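Local coordinates for esterase (Capnocytophaga ochracea, PDB 4W9R), which is of unknown function but belongs to a putative esterase family with an alpha/beta-hydrolase fold, and so may be related to ester-cleaving enzymes, at residues E27-R32 with G109-A114; Q33-I38 with K65-G70; M175-V180 with F209-G214; V180-V185 with S215-A220. All blocks are in the same frame, centred on the assembly; numbering follows the deposited sequence.

Contact 1. Residues E27-R32 with G109-A114; sequences EKYTDR and GKYPIA
P112 O and T30 O are each gripped by one bond, both from Y35: its backbone N-H holds P112 O and its hydroxyl holds T30 O, so this tyrosine is tied to both 27-32 and 109-114. Directly between these two segments the contact is made by packing alone, and it lies at the surface. Y29 and P112 carry most of it, in nearly equal measure. With CG anti to the backbone N (chi1 170°), the Y29 ring reaches out of the loop and sets its tip between Y111 and P112. Y29 OH lies in the plane of the Y111 ring, at the edge, 3.1 Å from Y111 CD1, and the two side chains cross at about a right angle. The same oxygen meets the proline tip to tip, with P112 CD 3.3 Å from Y29 OH. Further along, P112 CG packs against the backbone at D31 CA, 3.9 Å away. One face of the Y111 ring is covered near its rim by K110 CB. The Y111 side chain also touches K25 and I67; K25 makes its cation-pi contact with Y29. An alanine in place of Y111 would probably deprive the Y29 hydroxyl end of the edge it rests on and loosen the packing on I67. Y111 is the first residue to leave the helix 91-110, and P112 then forms the centre of an inverse gamma turn, closed weakly from I113 N to Y111 O. The contact thus marks a helix-to-strand turn, leading into strand 113-114, packed against the loop that precedes strand 35-40.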
loop_
_atom_site.group_PDB
_atom_site.type_symbol
_atom_site.label_atom_id
_atom_site.label_comp_id
_atom_site.label_asym_id
_atom_site.label_seq_id
_atom_site.Cartn_x
_atom_site.Cartn_y
_atom_site.Cartn_z
ATOM N N GLU B 27 2.438 13.609 14.139
ATOM C CA GLU B 27 3.559 13.541 15.065
ATOM C C GLU B 27 3.609 14.787 15.933
ATOM O O GLU B 27 3.390 14.715 17.144
ATOM C CB GLU B 27 4.865 13.375 14.295
ATOM C CG GLU B 27 4.899 12.124 13.437
ATOM C CD GLU B 27 5.777 12.284 12.213
ATOM O OE1 GLU B 27 6.127 13.436 11.878
ATOM O OE2 GLU B 27 6.115 11.259 11.586
ATOM N N LYS B 28 3.896 15.926 15.315
ATOM C CA LYS B 28 3.773 17.195 16.011
ATOM C C LYS B 28 2.332 17.664 15.870
ATOM O O LYS B 28 1.859 17.920 14.762
ATOM C CB LYS B 28 4.744 18.232 15.443
ATOM N N TYR B 29 1.636 17.778 16.996
ATOM C CA TYR B 29 0.221 18.124 16.970
ATOM C C TYR B 29 -0.058 19.419 17.719
ATOM O O TYR B 29 0.125 19.503 18.934
ATOM C CB TYR B 29 -0.628 16.991 17.557
ATOM C CG TYR B 29 -2.077 17.377 17.773
ATOM C CD1 TYR B 29 -2.961 17.467 16.704
ATOM C CD2 TYR B 29 -2.560 17.657 19.047
ATOM C CE1 TYR B 29 -4.282 17.825 16.899
ATOM C CE2 TYR B 29 -3.880 18.014 19.249
ATOM C CZ TYR B 29 -4.735 18.097 18.172
ATOM O OH TYR B 29 -6.048 18.454 18.373
ATOM N N THR B 30 -0.504 20.425 16.976
ATOM C CA THR B 30 -0.934 21.688 17.558
ATOM C C THR B 30 -2.331 22.028 17.050
ATOM O O THR B 30 -2.711 21.628 15.951
ATOM C CB THR B 30 0.034 22.836 17.218
ATOM O OG1 THR B 30 0.184 22.933 15.796
ATOM C CG2 THR B 30 1.396 22.591 17.850
ATOM N N ASP B 31 -3.091 22.768 17.850
ATOM C CA ASP B 31 -4.438 23.167 17.459
ATOM C C ASP B 31 -4.400 24.489 16.697
ATOM O O ASP B 31 -5.438 25.032 16.318
ATOM C CB ASP B 31 -5.350 23.273 18.684
ATOM C CG ASP B 31 -4.740 24.101 19.799
ATOM O OD1 ASP B 31 -3.497 24.213 19.848
ATOM O OD2 ASP B 31 -5.504 24.634 20.631
ATOM N N ARG B 32 -3.190 24.997 16.476
ATOM C CA ARG B 32 -2.988 26.228 15.720
ATOM C C ARG B 32 -3.173 26.001 14.221
ATOM O O ARG B 32 -3.277 26.953 13.448
ATOM C CB ARG B 32 -1.596 26.801 15.995
ATOM N N GLY B 109 -15.294 18.230 17.339
ATOM C CA GLY B 109 -15.289 18.916 18.616
ATOM C C GLY B 109 -13.982 18.734 19.363
ATOM O O GLY B 109 -13.515 19.646 20.043
ATOM N N LYS B 110 -13.397 17.548 19.239
ATOM C CA LYS B 110 -12.165 17.214 19.948
ATOM C C LYS B 110 -10.908 17.732 19.244
ATOM O O LYS B 110 -9.862 17.895 19.873
ATOM C CB LYS B 110 -12.065 15.697 20.130
ATOM C CG LYS B 110 -11.616 15.256 21.514
ATOM C CD LYS B 110 -11.606 13.737 21.631
ATOM C CE LYS B 110 -11.319 13.291 23.055
ATOM N NZ LYS B 110 -10.008 13.800 23.547
ATOM N N TYR B 111 -11.017 17.999 17.946
ATOM C CA TYR B 111 -9.853 18.368 17.141
ATOM C C TYR B 111 -10.188 19.436 16.102
ATOM O O TYR B 111 -11.333 19.543 15.664
ATOM C CB TYR B 111 -9.279 17.137 16.430
ATOM C CG TYR B 111 -8.981 15.965 17.337
ATOM C CD1 TYR B 111 -7.909 15.996 18.217
ATOM C CD2 TYR B 111 -9.766 14.820 17.301
ATOM C CE1 TYR B 111 -7.633 14.926 19.045
ATOM C CE2 TYR B 111 -9.496 13.744 18.124
ATOM C CZ TYR B 111 -8.427 13.802 18.993
ATOM O OH TYR B 111 -8.155 12.732 19.815
ATOM N N PRO B 112 -9.182 20.227 15.699
ATOM C CA PRO B 112 -9.369 21.220 14.636
ATOM C C PRO B 112 -9.420 20.574 13.254
ATOM O O PRO B 112 -8.414 20.542 12.545
ATOM C CB PRO B 112 -8.139 22.121 14.778
ATOM C CG PRO B 112 -7.105 21.243 15.392
ATOM C CD PRO B 112 -7.846 20.320 16.313
ATOM N N ILE B 113 -10.585 20.051 12.885
ATOM C CA ILE B 113 -10.752 19.374 11.604
ATOM C C ILE B 113 -10.958 20.367 10.463
ATOM O O ILE B 113 -11.774 21.282 10.564
ATOM C CB ILE B 113 -11.944 18.393 11.641
ATOM C CG1 ILE B 113 -11.768 17.381 12.776
ATOM C CG2 ILE B 113 -12.098 17.682 10.307
ATOM C CD1 ILE B 113 -10.461 16.617 12.719
ATOM N N ALA B 114 -10.218 20.174 9.375
ATOM C CA ALA B 114 -10.327 21.036 8.204
ATOM C C ALA B 114 -11.618 20.768 7.437
ATOM O O ALA B 114 -12.415 19.913 7.822
ATOM C CB ALA B 114 -9.123 20.847 7.293
#

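Contact 2. Residues Q33-I38 with K65-G70; sequences QAYPLI and KCIVVG
Strands 35-40 and 67-71, joined through helix 43-59, form a beta-alpha-beta unit, and this contact is the parallel pairing of its two strands. L37 pairs with I67, and I38 with V68. Three backbone bonds hold them: I67 N to P36 O (3.0 Å), I38 N to I67 O (3.0 Å, 168° at the hydrogen) and V69 N to I38 O (2.9 Å). At the strand entrance Y35 has CG beside its backbone N (chi1 -50°), which lays the ring alongside K65. K65 O sits in the ring plane at its edge, 3.3 Å from Y35 CD1, while CD1 and CE1 pack on K65 CB and CD2 on I67 CD1. Y35 OH donates to T30 O and accepts from Q33 NE2, which is poorly ordered. An alanine at Y35 would probably loosen the packing on K65 CB and I67 CD1 and lose the tie to T30. On the sheet face bearing L37, its CD1 meets V69 CG2 at 3.7 Å, and both side chains touch I107 of helix 91-110. The P36 ring instead packs on C66 SG. Strand 67-71 lies between 17-24 and 35-40, the 1-2-4-3 strand order characteristic of the alpha/beta-hydrolase fold.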
loop_
_atom_site.group_PDB
_atom_site.type_symbol
_atom_site.label_atom_id
_atom_site.label_comp_id
_atom_site.label_asym_id
_atom_site.label_seq_id
_atom_site.Cartn_x
_atom_site.Cartn_y
_atom_site.Cartn_z
ATOM N N GLN B 33 -3.210 24.735 13.816
ATOM C CA GLN B 33 -3.442 24.381 12.421
ATOM C C GLN B 33 -4.573 23.364 12.308
ATOM O O GLN B 33 -4.973 22.756 13.301
ATOM C CB GLN B 33 -2.169 23.830 11.775
ATOM C CG GLN B 33 -1.687 22.514 12.362
ATOM C CD GLN B 33 -0.558 21.898 11.558
ATOM O OE1 GLN B 33 -0.248 22.348 10.455
ATOM N NE2 GLN B 33 0.064 20.860 12.109
ATOM N N ALA B 34 -5.089 23.186 11.096
ATOM C CA ALA B 34 -6.215 22.288 10.868
ATOM C C ALA B 34 -5.796 21.040 10.096
ATOM O O ALA B 34 -4.874 21.083 9.282
ATOM C CB ALA B 34 -7.329 23.015 10.131
ATOM N N TYR B 35 -6.481 19.930 10.354
ATOM C CA TYR B 35 -6.176 18.677 9.676
ATOM C C TYR B 35 -7.397 18.128 8.951
ATOM O O TYR B 35 -8.513 18.200 9.464
ATOM C CB TYR B 35 -5.674 17.630 10.675
ATOM C CG TYR B 35 -4.566 18.102 11.589
ATOM C CD1 TYR B 35 -3.235 17.989 11.216
ATOM C CD2 TYR B 35 -4.854 18.646 12.835
ATOM C CE1 TYR B 35 -2.220 18.413 12.052
ATOM C CE2 TYR B 35 -3.846 19.072 13.678
ATOM C CZ TYR B 35 -2.530 18.954 13.282
ATOM O OH TYR B 35 -1.519 19.376 14.115
ATOM N N PRO B 36 -7.185 17.561 7.756
ATOM C CA PRO B 36 -8.259 16.852 7.057
ATOM C C PRO B 36 -8.583 15.546 7.771
ATOM O O PRO B 36 -7.680 14.919 8.324
ATOM C CB PRO B 36 -7.674 16.593 5.664
ATOM C CG PRO B 36 -6.542 17.563 5.531
ATOM C CD PRO B 36 -5.989 17.717 6.912
ATOM N N LEU B 37 -9.850 15.147 7.761
ATOM C CA LEU B 37 -10.275 13.937 8.455
ATOM C C LEU B 37 -10.542 12.791 7.488
ATOM O O LEU B 37 -11.222 12.965 6.477
ATOM C CB LEU B 37 -11.529 14.214 9.287
ATOM C CG LEU B 37 -12.203 13.010 9.948
ATOM C CD1 LEU B 37 -11.251 12.317 10.908
ATOM C CD2 LEU B 37 -13.474 13.436 10.665
ATOM N N ILE B 38 -10.000 11.619 7.802
ATOM C CA ILE B 38 -10.291 10.412 7.036
ATOM C C ILE B 38 -10.905 9.347 7.936
ATOM O O ILE B 38 -10.281 8.902 8.900
ATOM C CB ILE B 38 -9.034 9.841 6.360
ATOM C CG1 ILE B 38 -8.492 10.826 5.324
ATOM C CG2 ILE B 38 -9.347 8.508 5.702
ATOM C CD1 ILE B 38 -7.276 10.318 4.584
ATOM N N LYS B 65 -0.547 16.806 6.969
ATOM C CA LYS B 65 -0.820 15.958 8.121
ATOM C C LYS B 65 -2.327 15.778 8.276
ATOM O O LYS B 65 -3.086 16.744 8.200
ATOM C CB LYS B 65 -0.215 16.553 9.394
ATOM C CG LYS B 65 1.305 16.555 9.423
ATOM C CD LYS B 65 1.826 17.241 10.678
ATOM C CE LYS B 65 3.344 17.233 10.730
ATOM N NZ LYS B 65 3.890 15.848 10.753
ATOM N N CYS B 66 -2.757 14.539 8.483
ATOM C CA CYS B 66 -4.180 14.237 8.577
ATOM C C CYS B 66 -4.517 13.468 9.846
ATOM O O CYS B 66 -3.656 12.826 10.447
ATOM C CB CYS B 66 -4.639 13.437 7.355
ATOM S SG CYS B 66 -4.592 14.355 5.803
ATOM N N ILE B 67 -5.779 13.547 10.251
ATOM C CA ILE B 67 -6.278 12.746 11.360
ATOM C C ILE B 67 -7.138 11.616 10.810
ATOM O O ILE B 67 -8.060 11.850 10.029
ATOM C CB ILE B 67 -7.089 13.594 12.358
ATOM C CG1 ILE B 67 -6.172 14.597 13.063
ATOM C CG2 ILE B 67 -7.777 12.707 13.381
ATOM C CD1 ILE B 67 -6.861 15.406 14.136
ATOM N N VAL B 68 -6.820 10.387 11.204
ATOM C CA VAL B 68 -7.546 9.222 10.721
ATOM C C VAL B 68 -8.330 8.563 11.851
ATOM O O VAL B 68 -7.775 8.245 12.902
ATOM C CB VAL B 68 -6.595 8.188 10.088
ATOM C CG1 VAL B 68 -7.387 7.053 9.455
ATOM C CG2 VAL B 68 -5.700 8.854 9.057
ATOM N N VAL B 69 -9.625 8.367 11.631
ATOM C CA VAL B 69 -10.477 7.724 12.622
ATOM C C VAL B 69 -11.083 6.443 12.064
ATOM O O VAL B 69 -11.889 6.483 11.136
ATOM C CB VAL B 69 -11.609 8.660 13.084
ATOM C CG1 VAL B 69 -12.543 7.933 14.039
ATOM C CG2 VAL B 69 -11.032 9.904 13.736
ATOM N N GLY B 70 -10.678 5.305 12.616
ATOM C CA GLY B 70 -11.233 4.034 12.194
ATOM C C GLY B 70 -12.398 3.541 13.032
ATOM O O GLY B 70 -12.503 3.850 14.218
#

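Contact 3. Residues M175-V180 with F209-G214; sequences MATADV and FVDFKG
M175, present as selenomethionine, and F209 both hold CG anti to the backbone N (chi1 170° and 167°), so the two side chains run side by side on one face of the sheet. The extended chain of M175 runs alongside the ring, M175 CG being 3.8 Å from F209 CD1, and its selenium makes an oblique Met-aromatic contact. T177 has its methyl in the crowded position between backbone N and carbonyl carbon, which turns T177 CG2 onto F209 CE1 at 3.8 Å. D211 points the same way as T177, but its OD2 is bonded to Y186 OH of helix 183-196, which covers this face. On the other face, A176 CB lies in the plane of the F212 ring at its edge, 3.6 Å from F212 CE1, while V210 CG1 lies over one ring face, toward the rim. The strands are parallel, laced by V210 N to M175 O (2.9 Å), T177 N to V210 O (3.3 Å) and F212 N to T177 O (2.8 Å). Further along, D179, its CG between backbone N and carbonyl carbon (chi1 65°), uses the syn lone pair of OD1 to accept G214 N at 2.9 Å, joining the segments beyond the last of these backbone bonds. Strand 205-213 is outermost within the chain, and the pair ends the parallel part of an alpha/beta-hydrolase sheet, where relatives commonly carry the triad acid and histidine after these strands; no such role is established here.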
loop_
_atom_site.group_PDB
_atom_site.type_symbol
_atom_site.label_atom_id
_atom_site.label_comp_id
_atom_site.label_asym_id
_atom_site.label_seq_id
_atom_site.Cartn_x
_atom_site.Cartn_y
_atom_site.Cartn_z
HETATM N N MSE B 175 -13.654 4.476 -6.996
HETATM C CA MSE B 175 -14.132 3.108 -6.853
HETATM C C MSE B 175 -13.189 2.125 -7.537
HETATM O O MSE B 175 -12.757 2.349 -8.666
HETATM C CB MSE B 175 -15.542 2.965 -7.423
HETATM C CG MSE B 175 -16.021 1.524 -7.519
HETATM SE SE MSE B 175 -17.835 1.382 -8.213
HETATM C CE MSE B 175 -17.919 -0.550 -8.455
ATOM N N ALA B 176 -12.869 1.040 -6.841
ATOM C CA ALA B 176 -11.991 0.015 -7.391
ATOM C C ALA B 176 -12.584 -1.377 -7.207
ATOM O O ALA B 176 -13.257 -1.648 -6.211
ATOM C CB ALA B 176 -10.615 0.094 -6.747
ATOM N N THR B 177 -12.335 -2.253 -8.174
ATOM C CA THR B 177 -12.779 -3.638 -8.080
ATOM C C THR B 177 -11.764 -4.580 -8.729
ATOM O O THR B 177 -10.934 -4.156 -9.533
ATOM C CB THR B 177 -14.163 -3.834 -8.733
ATOM O OG1 THR B 177 -14.572 -5.200 -8.590
ATOM C CG2 THR B 177 -14.116 -3.470 -10.207
ATOM N N ALA B 178 -11.831 -5.855 -8.360
ATOM C CA ALA B 178 -10.921 -6.868 -8.883
ATOM C C ALA B 178 -11.704 -8.131 -9.209
ATOM O O ALA B 178 -12.640 -8.475 -8.497
ATOM C CB ALA B 178 -9.815 -7.164 -7.885
ATOM N N ASP B 179 -11.349 -8.800 -10.301
ATOM C CA ASP B 179 -12.120 -9.954 -10.760
ATOM C C ASP B 179 -11.651 -11.336 -10.285
ATOM O O ASP B 179 -12.374 -12.314 -10.470
ATOM C CB ASP B 179 -12.172 -9.957 -12.292
ATOM C CG ASP B 179 -10.810 -10.155 -12.923
ATOM O OD1 ASP B 179 -9.804 -9.724 -12.322
ATOM O OD2 ASP B 179 -10.745 -10.746 -14.022
ATOM N N VAL B 180 -10.479 -11.443 -9.661
ATOM C CA VAL B 180 -9.951 -12.782 -9.397
ATOM C C VAL B 180 -10.603 -13.409 -8.170
ATOM O O VAL B 180 -10.475 -12.918 -7.048
ATOM C CB VAL B 180 -8.425 -12.769 -9.206
ATOM C CG1 VAL B 180 -7.938 -14.138 -8.761
ATOM C CG2 VAL B 180 -7.739 -12.358 -10.496
ATOM N N PHE B 209 -12.820 5.534 -11.539
ATOM C CA PHE B 209 -13.117 4.114 -11.402
ATOM C C PHE B 209 -11.992 3.272 -11.990
ATOM O O PHE B 209 -11.736 3.311 -13.193
ATOM C CB PHE B 209 -14.439 3.755 -12.078
ATOM C CG PHE B 209 -14.651 2.276 -12.230
ATOM C CD1 PHE B 209 -14.821 1.470 -11.116
ATOM C CD2 PHE B 209 -14.678 1.690 -13.485
ATOM C CE1 PHE B 209 -15.015 0.106 -11.251
ATOM C CE2 PHE B 209 -14.874 0.327 -13.628
ATOM C CZ PHE B 209 -15.042 -0.466 -12.509
ATOM N N VAL B 210 -11.327 2.507 -11.134
ATOM C CA VAL B 210 -10.214 1.678 -11.566
ATOM C C VAL B 210 -10.576 0.200 -11.485
ATOM O O VAL B 210 -10.875 -0.322 -10.413
ATOM C CB VAL B 210 -8.953 1.944 -10.725
ATOM C CG1 VAL B 210 -7.810 1.060 -11.192
ATOM C CG2 VAL B 210 -8.567 3.408 -10.809
ATOM N N ASP B 211 -10.552 -0.465 -12.632
ATOM C CA ASP B 211 -10.821 -1.893 -12.691
ATOM C C ASP B 211 -9.510 -2.669 -12.692
ATOM O O ASP B 211 -8.737 -2.592 -13.647
ATOM C CB ASP B 211 -11.648 -2.231 -13.936
ATOM C CG ASP B 211 -11.885 -3.720 -14.097
ATOM O OD1 ASP B 211 -11.828 -4.450 -13.086
ATOM O OD2 ASP B 211 -12.138 -4.162 -15.237
ATOM N N PHE B 212 -9.264 -3.426 -11.627
ATOM C CA PHE B 212 -8.051 -4.228 -11.562
ATOM C C PHE B 212 -8.353 -5.609 -12.114
ATOM O O PHE B 212 -9.055 -6.399 -11.487
ATOM C CB PHE B 212 -7.536 -4.341 -10.124
ATOM C CG PHE B 212 -7.083 -3.038 -9.530
ATOM C CD1 PHE B 212 -7.979 -2.211 -8.873
ATOM C CD2 PHE B 212 -5.756 -2.649 -9.610
ATOM C CE1 PHE B 212 -7.561 -1.015 -8.317
ATOM C CE2 PHE B 212 -5.333 -1.455 -9.057
ATOM C CZ PHE B 212 -6.236 -0.637 -8.410
ATOM N N LYS B 213 -7.793 -5.907 -13.279
ATOM C CA LYS B 213 -8.098 -7.155 -13.955
ATOM C C LYS B 213 -6.913 -8.100 -13.846
ATOM O O LYS B 213 -5.772 -7.714 -14.099
ATOM C CB LYS B 213 -8.463 -6.901 -15.419
ATOM C CG LYS B 213 -9.117 -8.088 -16.110
ATOM C CD LYS B 213 -9.667 -7.700 -17.473
ATOM C CE LYS B 213 -10.730 -6.619 -17.353
ATOM N NZ LYS B 213 -11.286 -6.227 -18.678
ATOM N N GLY B 214 -7.189 -9.339 -13.453
ATOM C CA GLY B 214 -6.143 -10.315 -13.226
ATOM C C GLY B 214 -5.476 -10.089 -11.885
ATOM O O GLY B 214 -4.385 -10.598 -11.628
#

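Contact 4. Residues V180-V185 with S215-A220; sequences VENKVV and SSVNAA
The flat carboxamide of N182 takes a methyl on one face: V217 CG2 stands almost straight above N182 CG, 3.5 Å away, and is nearly as close to OD1 and ND2. The two side chains cross at about a right angle. What fixes the amide's rotation lies elsewhere, since ND2 donates to N148 OD1 and to A178 O, and the V217 side chain also touches N148. Nearer the strand end, V180 CB comes within 3.3 Å of S215 O, and V180 N gives that carbonyl a weak bond of 3.5 Å. A water completes the join: it donates to V180 O at 2.6 Å and accepts from V217 N at 2.9 Å, thus serving an N-H of the first turn of helix 217-232. S216 precedes that helix at the N-cap position, and its carbonyl is gripped twice, by A220 N (3.0 Å) and by S215 OG (3.2 Å). The second subunit lies close by, its K242 and E243 giving backbone N-H groups to the carboxylate of E181 and its E62 accepting from N218 ND2. One weak direct bond, one water bridge and a methyl laid on an amide make this a loosely bonded, water-mediated surface join, while the N182 amide itself is held by N148 and A178.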
loop_
_atom_site.group_PDB
_atom_site.type_symbol
_atom_site.label_atom_id
_atom_site.label_comp_id
_atom_site.label_asym_id
_atom_site.label_seq_id
_atom_site.Cartn_x
_atom_site.Cartn_y
_atom_site.Cartn_z
ATOM N N VAL B 180 -10.479 -11.443 -9.661
ATOM C CA VAL B 180 -9.951 -12.782 -9.397
ATOM C C VAL B 180 -10.603 -13.409 -8.170
ATOM O O VAL B 180 -10.475 -12.918 -7.048
ATOM C CB VAL B 180 -8.425 -12.769 -9.206
ATOM C CG1 VAL B 180 -7.938 -14.138 -8.761
ATOM C CG2 VAL B 180 -7.739 -12.358 -10.496
ATOM N N GLU B 181 -11.304 -14.511 -8.428
ATOM C CA GLU B 181 -12.128 -15.233 -7.460
ATOM C C GLU B 181 -13.185 -14.311 -6.856
ATOM O O GLU B 181 -13.730 -14.593 -5.790
ATOM C CB GLU B 181 -11.258 -15.834 -6.350
ATOM C CG GLU B 181 -10.227 -16.850 -6.824
ATOM C CD GLU B 181 -10.797 -18.252 -6.957
ATOM O OE1 GLU B 181 -12.007 -18.434 -6.707
ATOM O OE2 GLU B 181 -10.031 -19.177 -7.310
ATOM N N ASN B 182 -13.444 -13.197 -7.532
ATOM C CA ASN B 182 -14.518 -12.276 -7.177
ATOM C C ASN B 182 -15.785 -12.338 -8.031
ATOM O O ASN B 182 -16.697 -11.540 -7.818
ATOM C CB ASN B 182 -13.988 -10.849 -7.173
ATOM C CG ASN B 182 -14.488 -10.054 -5.986
ATOM O OD1 ASN B 182 -14.877 -10.624 -4.964
ATOM N ND2 ASN B 182 -14.482 -8.734 -6.111
ATOM N N LYS B 183 -15.831 -13.252 -8.999
ATOM C CA LYS B 183 -16.655 -13.075 -10.202
ATOM C C LYS B 183 -18.095 -12.603 -9.974
ATOM O O LYS B 183 -18.565 -11.704 -10.671
ATOM C CB LYS B 183 -16.695 -14.375 -11.005
ATOM C CG LYS B 183 -17.400 -14.228 -12.345
ATOM C CD LYS B 183 -17.377 -15.519 -13.142
ATOM C CE LYS B 183 -17.977 -15.311 -14.524
ATOM N NZ LYS B 183 -19.354 -14.751 -14.449
ATOM N N VAL B 184 -18.789 -13.194 -9.007
ATOM C CA VAL B 184 -20.152 -12.766 -8.698
ATOM C C VAL B 184 -20.182 -11.305 -8.252
ATOM O O VAL B 184 -20.944 -10.497 -8.786
ATOM C CB VAL B 184 -20.789 -13.645 -7.607
ATOM C CG1 VAL B 184 -22.080 -13.016 -7.099
ATOM C CG2 VAL B 184 -21.041 -15.048 -8.140
ATOM N N VAL B 185 -19.338 -10.977 -7.278
ATOM C CA VAL B 185 -19.222 -9.616 -6.765
ATOM C C VAL B 185 -18.699 -8.654 -7.829
ATOM O O VAL B 185 -19.204 -7.540 -7.980
ATOM C CB VAL B 185 -18.287 -9.564 -5.540
ATOM C CG1 VAL B 185 -18.056 -8.127 -5.095
ATOM C CG2 VAL B 185 -18.860 -10.397 -4.405
ATOM N N SER B 215 -6.136 -9.319 -11.028
ATOM C CA SER B 215 -5.605 -9.007 -9.709
ATOM C C SER B 215 -6.473 -9.581 -8.596
ATOM O O SER B 215 -7.701 -9.581 -8.694
ATOM C CB SER B 215 -5.473 -7.495 -9.532
ATOM O OG SER B 215 -5.043 -7.175 -8.219
ATOM N N SER B 216 -5.830 -10.071 -7.541
ATOM C CA SER B 216 -6.550 -10.527 -6.360
ATOM C C SER B 216 -7.202 -9.339 -5.663
ATOM O O SER B 216 -6.704 -8.214 -5.740
ATOM C CB SER B 216 -5.617 -11.264 -5.399
ATOM O OG SER B 216 -5.243 -12.528 -5.918
ATOM N N VAL B 217 -8.313 -9.600 -4.984
ATOM C CA VAL B 217 -9.106 -8.552 -4.354
ATOM C C VAL B 217 -8.324 -7.746 -3.320
ATOM O O VAL B 217 -8.260 -6.519 -3.399
ATOM C CB VAL B 217 -10.353 -9.142 -3.676
ATOM C CG1 VAL B 217 -11.055 -8.087 -2.846
ATOM C CG2 VAL B 217 -11.290 -9.720 -4.719
ATOM N N ASN B 218 -7.733 -8.441 -2.355
ATOM C CA ASN B 218 -7.038 -7.784 -1.256
ATOM C C ASN B 218 -5.834 -6.968 -1.714
ATOM O O ASN B 218 -5.541 -5.914 -1.150
ATOM C CB ASN B 218 -6.607 -8.819 -0.218
ATOM C CG ASN B 218 -7.787 -9.459 0.485
ATOM O OD1 ASN B 218 -8.806 -8.810 0.726
ATOM N ND2 ASN B 218 -7.659 -10.739 0.814
ATOM N N ALA B 219 -5.144 -7.451 -2.741
ATOM C CA ALA B 219 -4.010 -6.727 -3.300
ATOM C C ALA B 219 -4.483 -5.486 -4.047
ATOM O O ALA B 219 -3.797 -4.465 -4.077
ATOM C CB ALA B 219 -3.204 -7.627 -4.219
ATOM N N ALA B 220 -5.663 -5.582 -4.652
ATOM C CA ALA B 220 -6.236 -4.467 -5.394
ATOM C C ALA B 220 -6.689 -3.354 -4.456
ATOM O O ALA B 220 -6.583 -2.174 -4.789
ATOM C CB ALA B 220 -7.396 -4.940 -6.250
HETATM O O HOH W 1 -8.980 -12.412 -4.935
#

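How the contacts relate
Contact 2 alone is deeply buried; contact 3 is partly so, and contacts 1 and 4 lie at the surface. Contacts 2 and 3 are both parallel strand pairs of the same sheet, about 28 Å apart between centres, each within a beta-alpha-beta unit and rich in backbone bonds. Each has a looser surface partner: contact 1 encloses contact 2 along the chain and packs by side-chain tips, whereas contact 4 continues on from contact 3 and relies on water. Contacts 3 and 4 share V180, and A220 at the helix start packs on A178 and F212. Contacts 1 and 3 lie on opposite sides of the chain's centre; of the four, only contact 4 meets the second subunit.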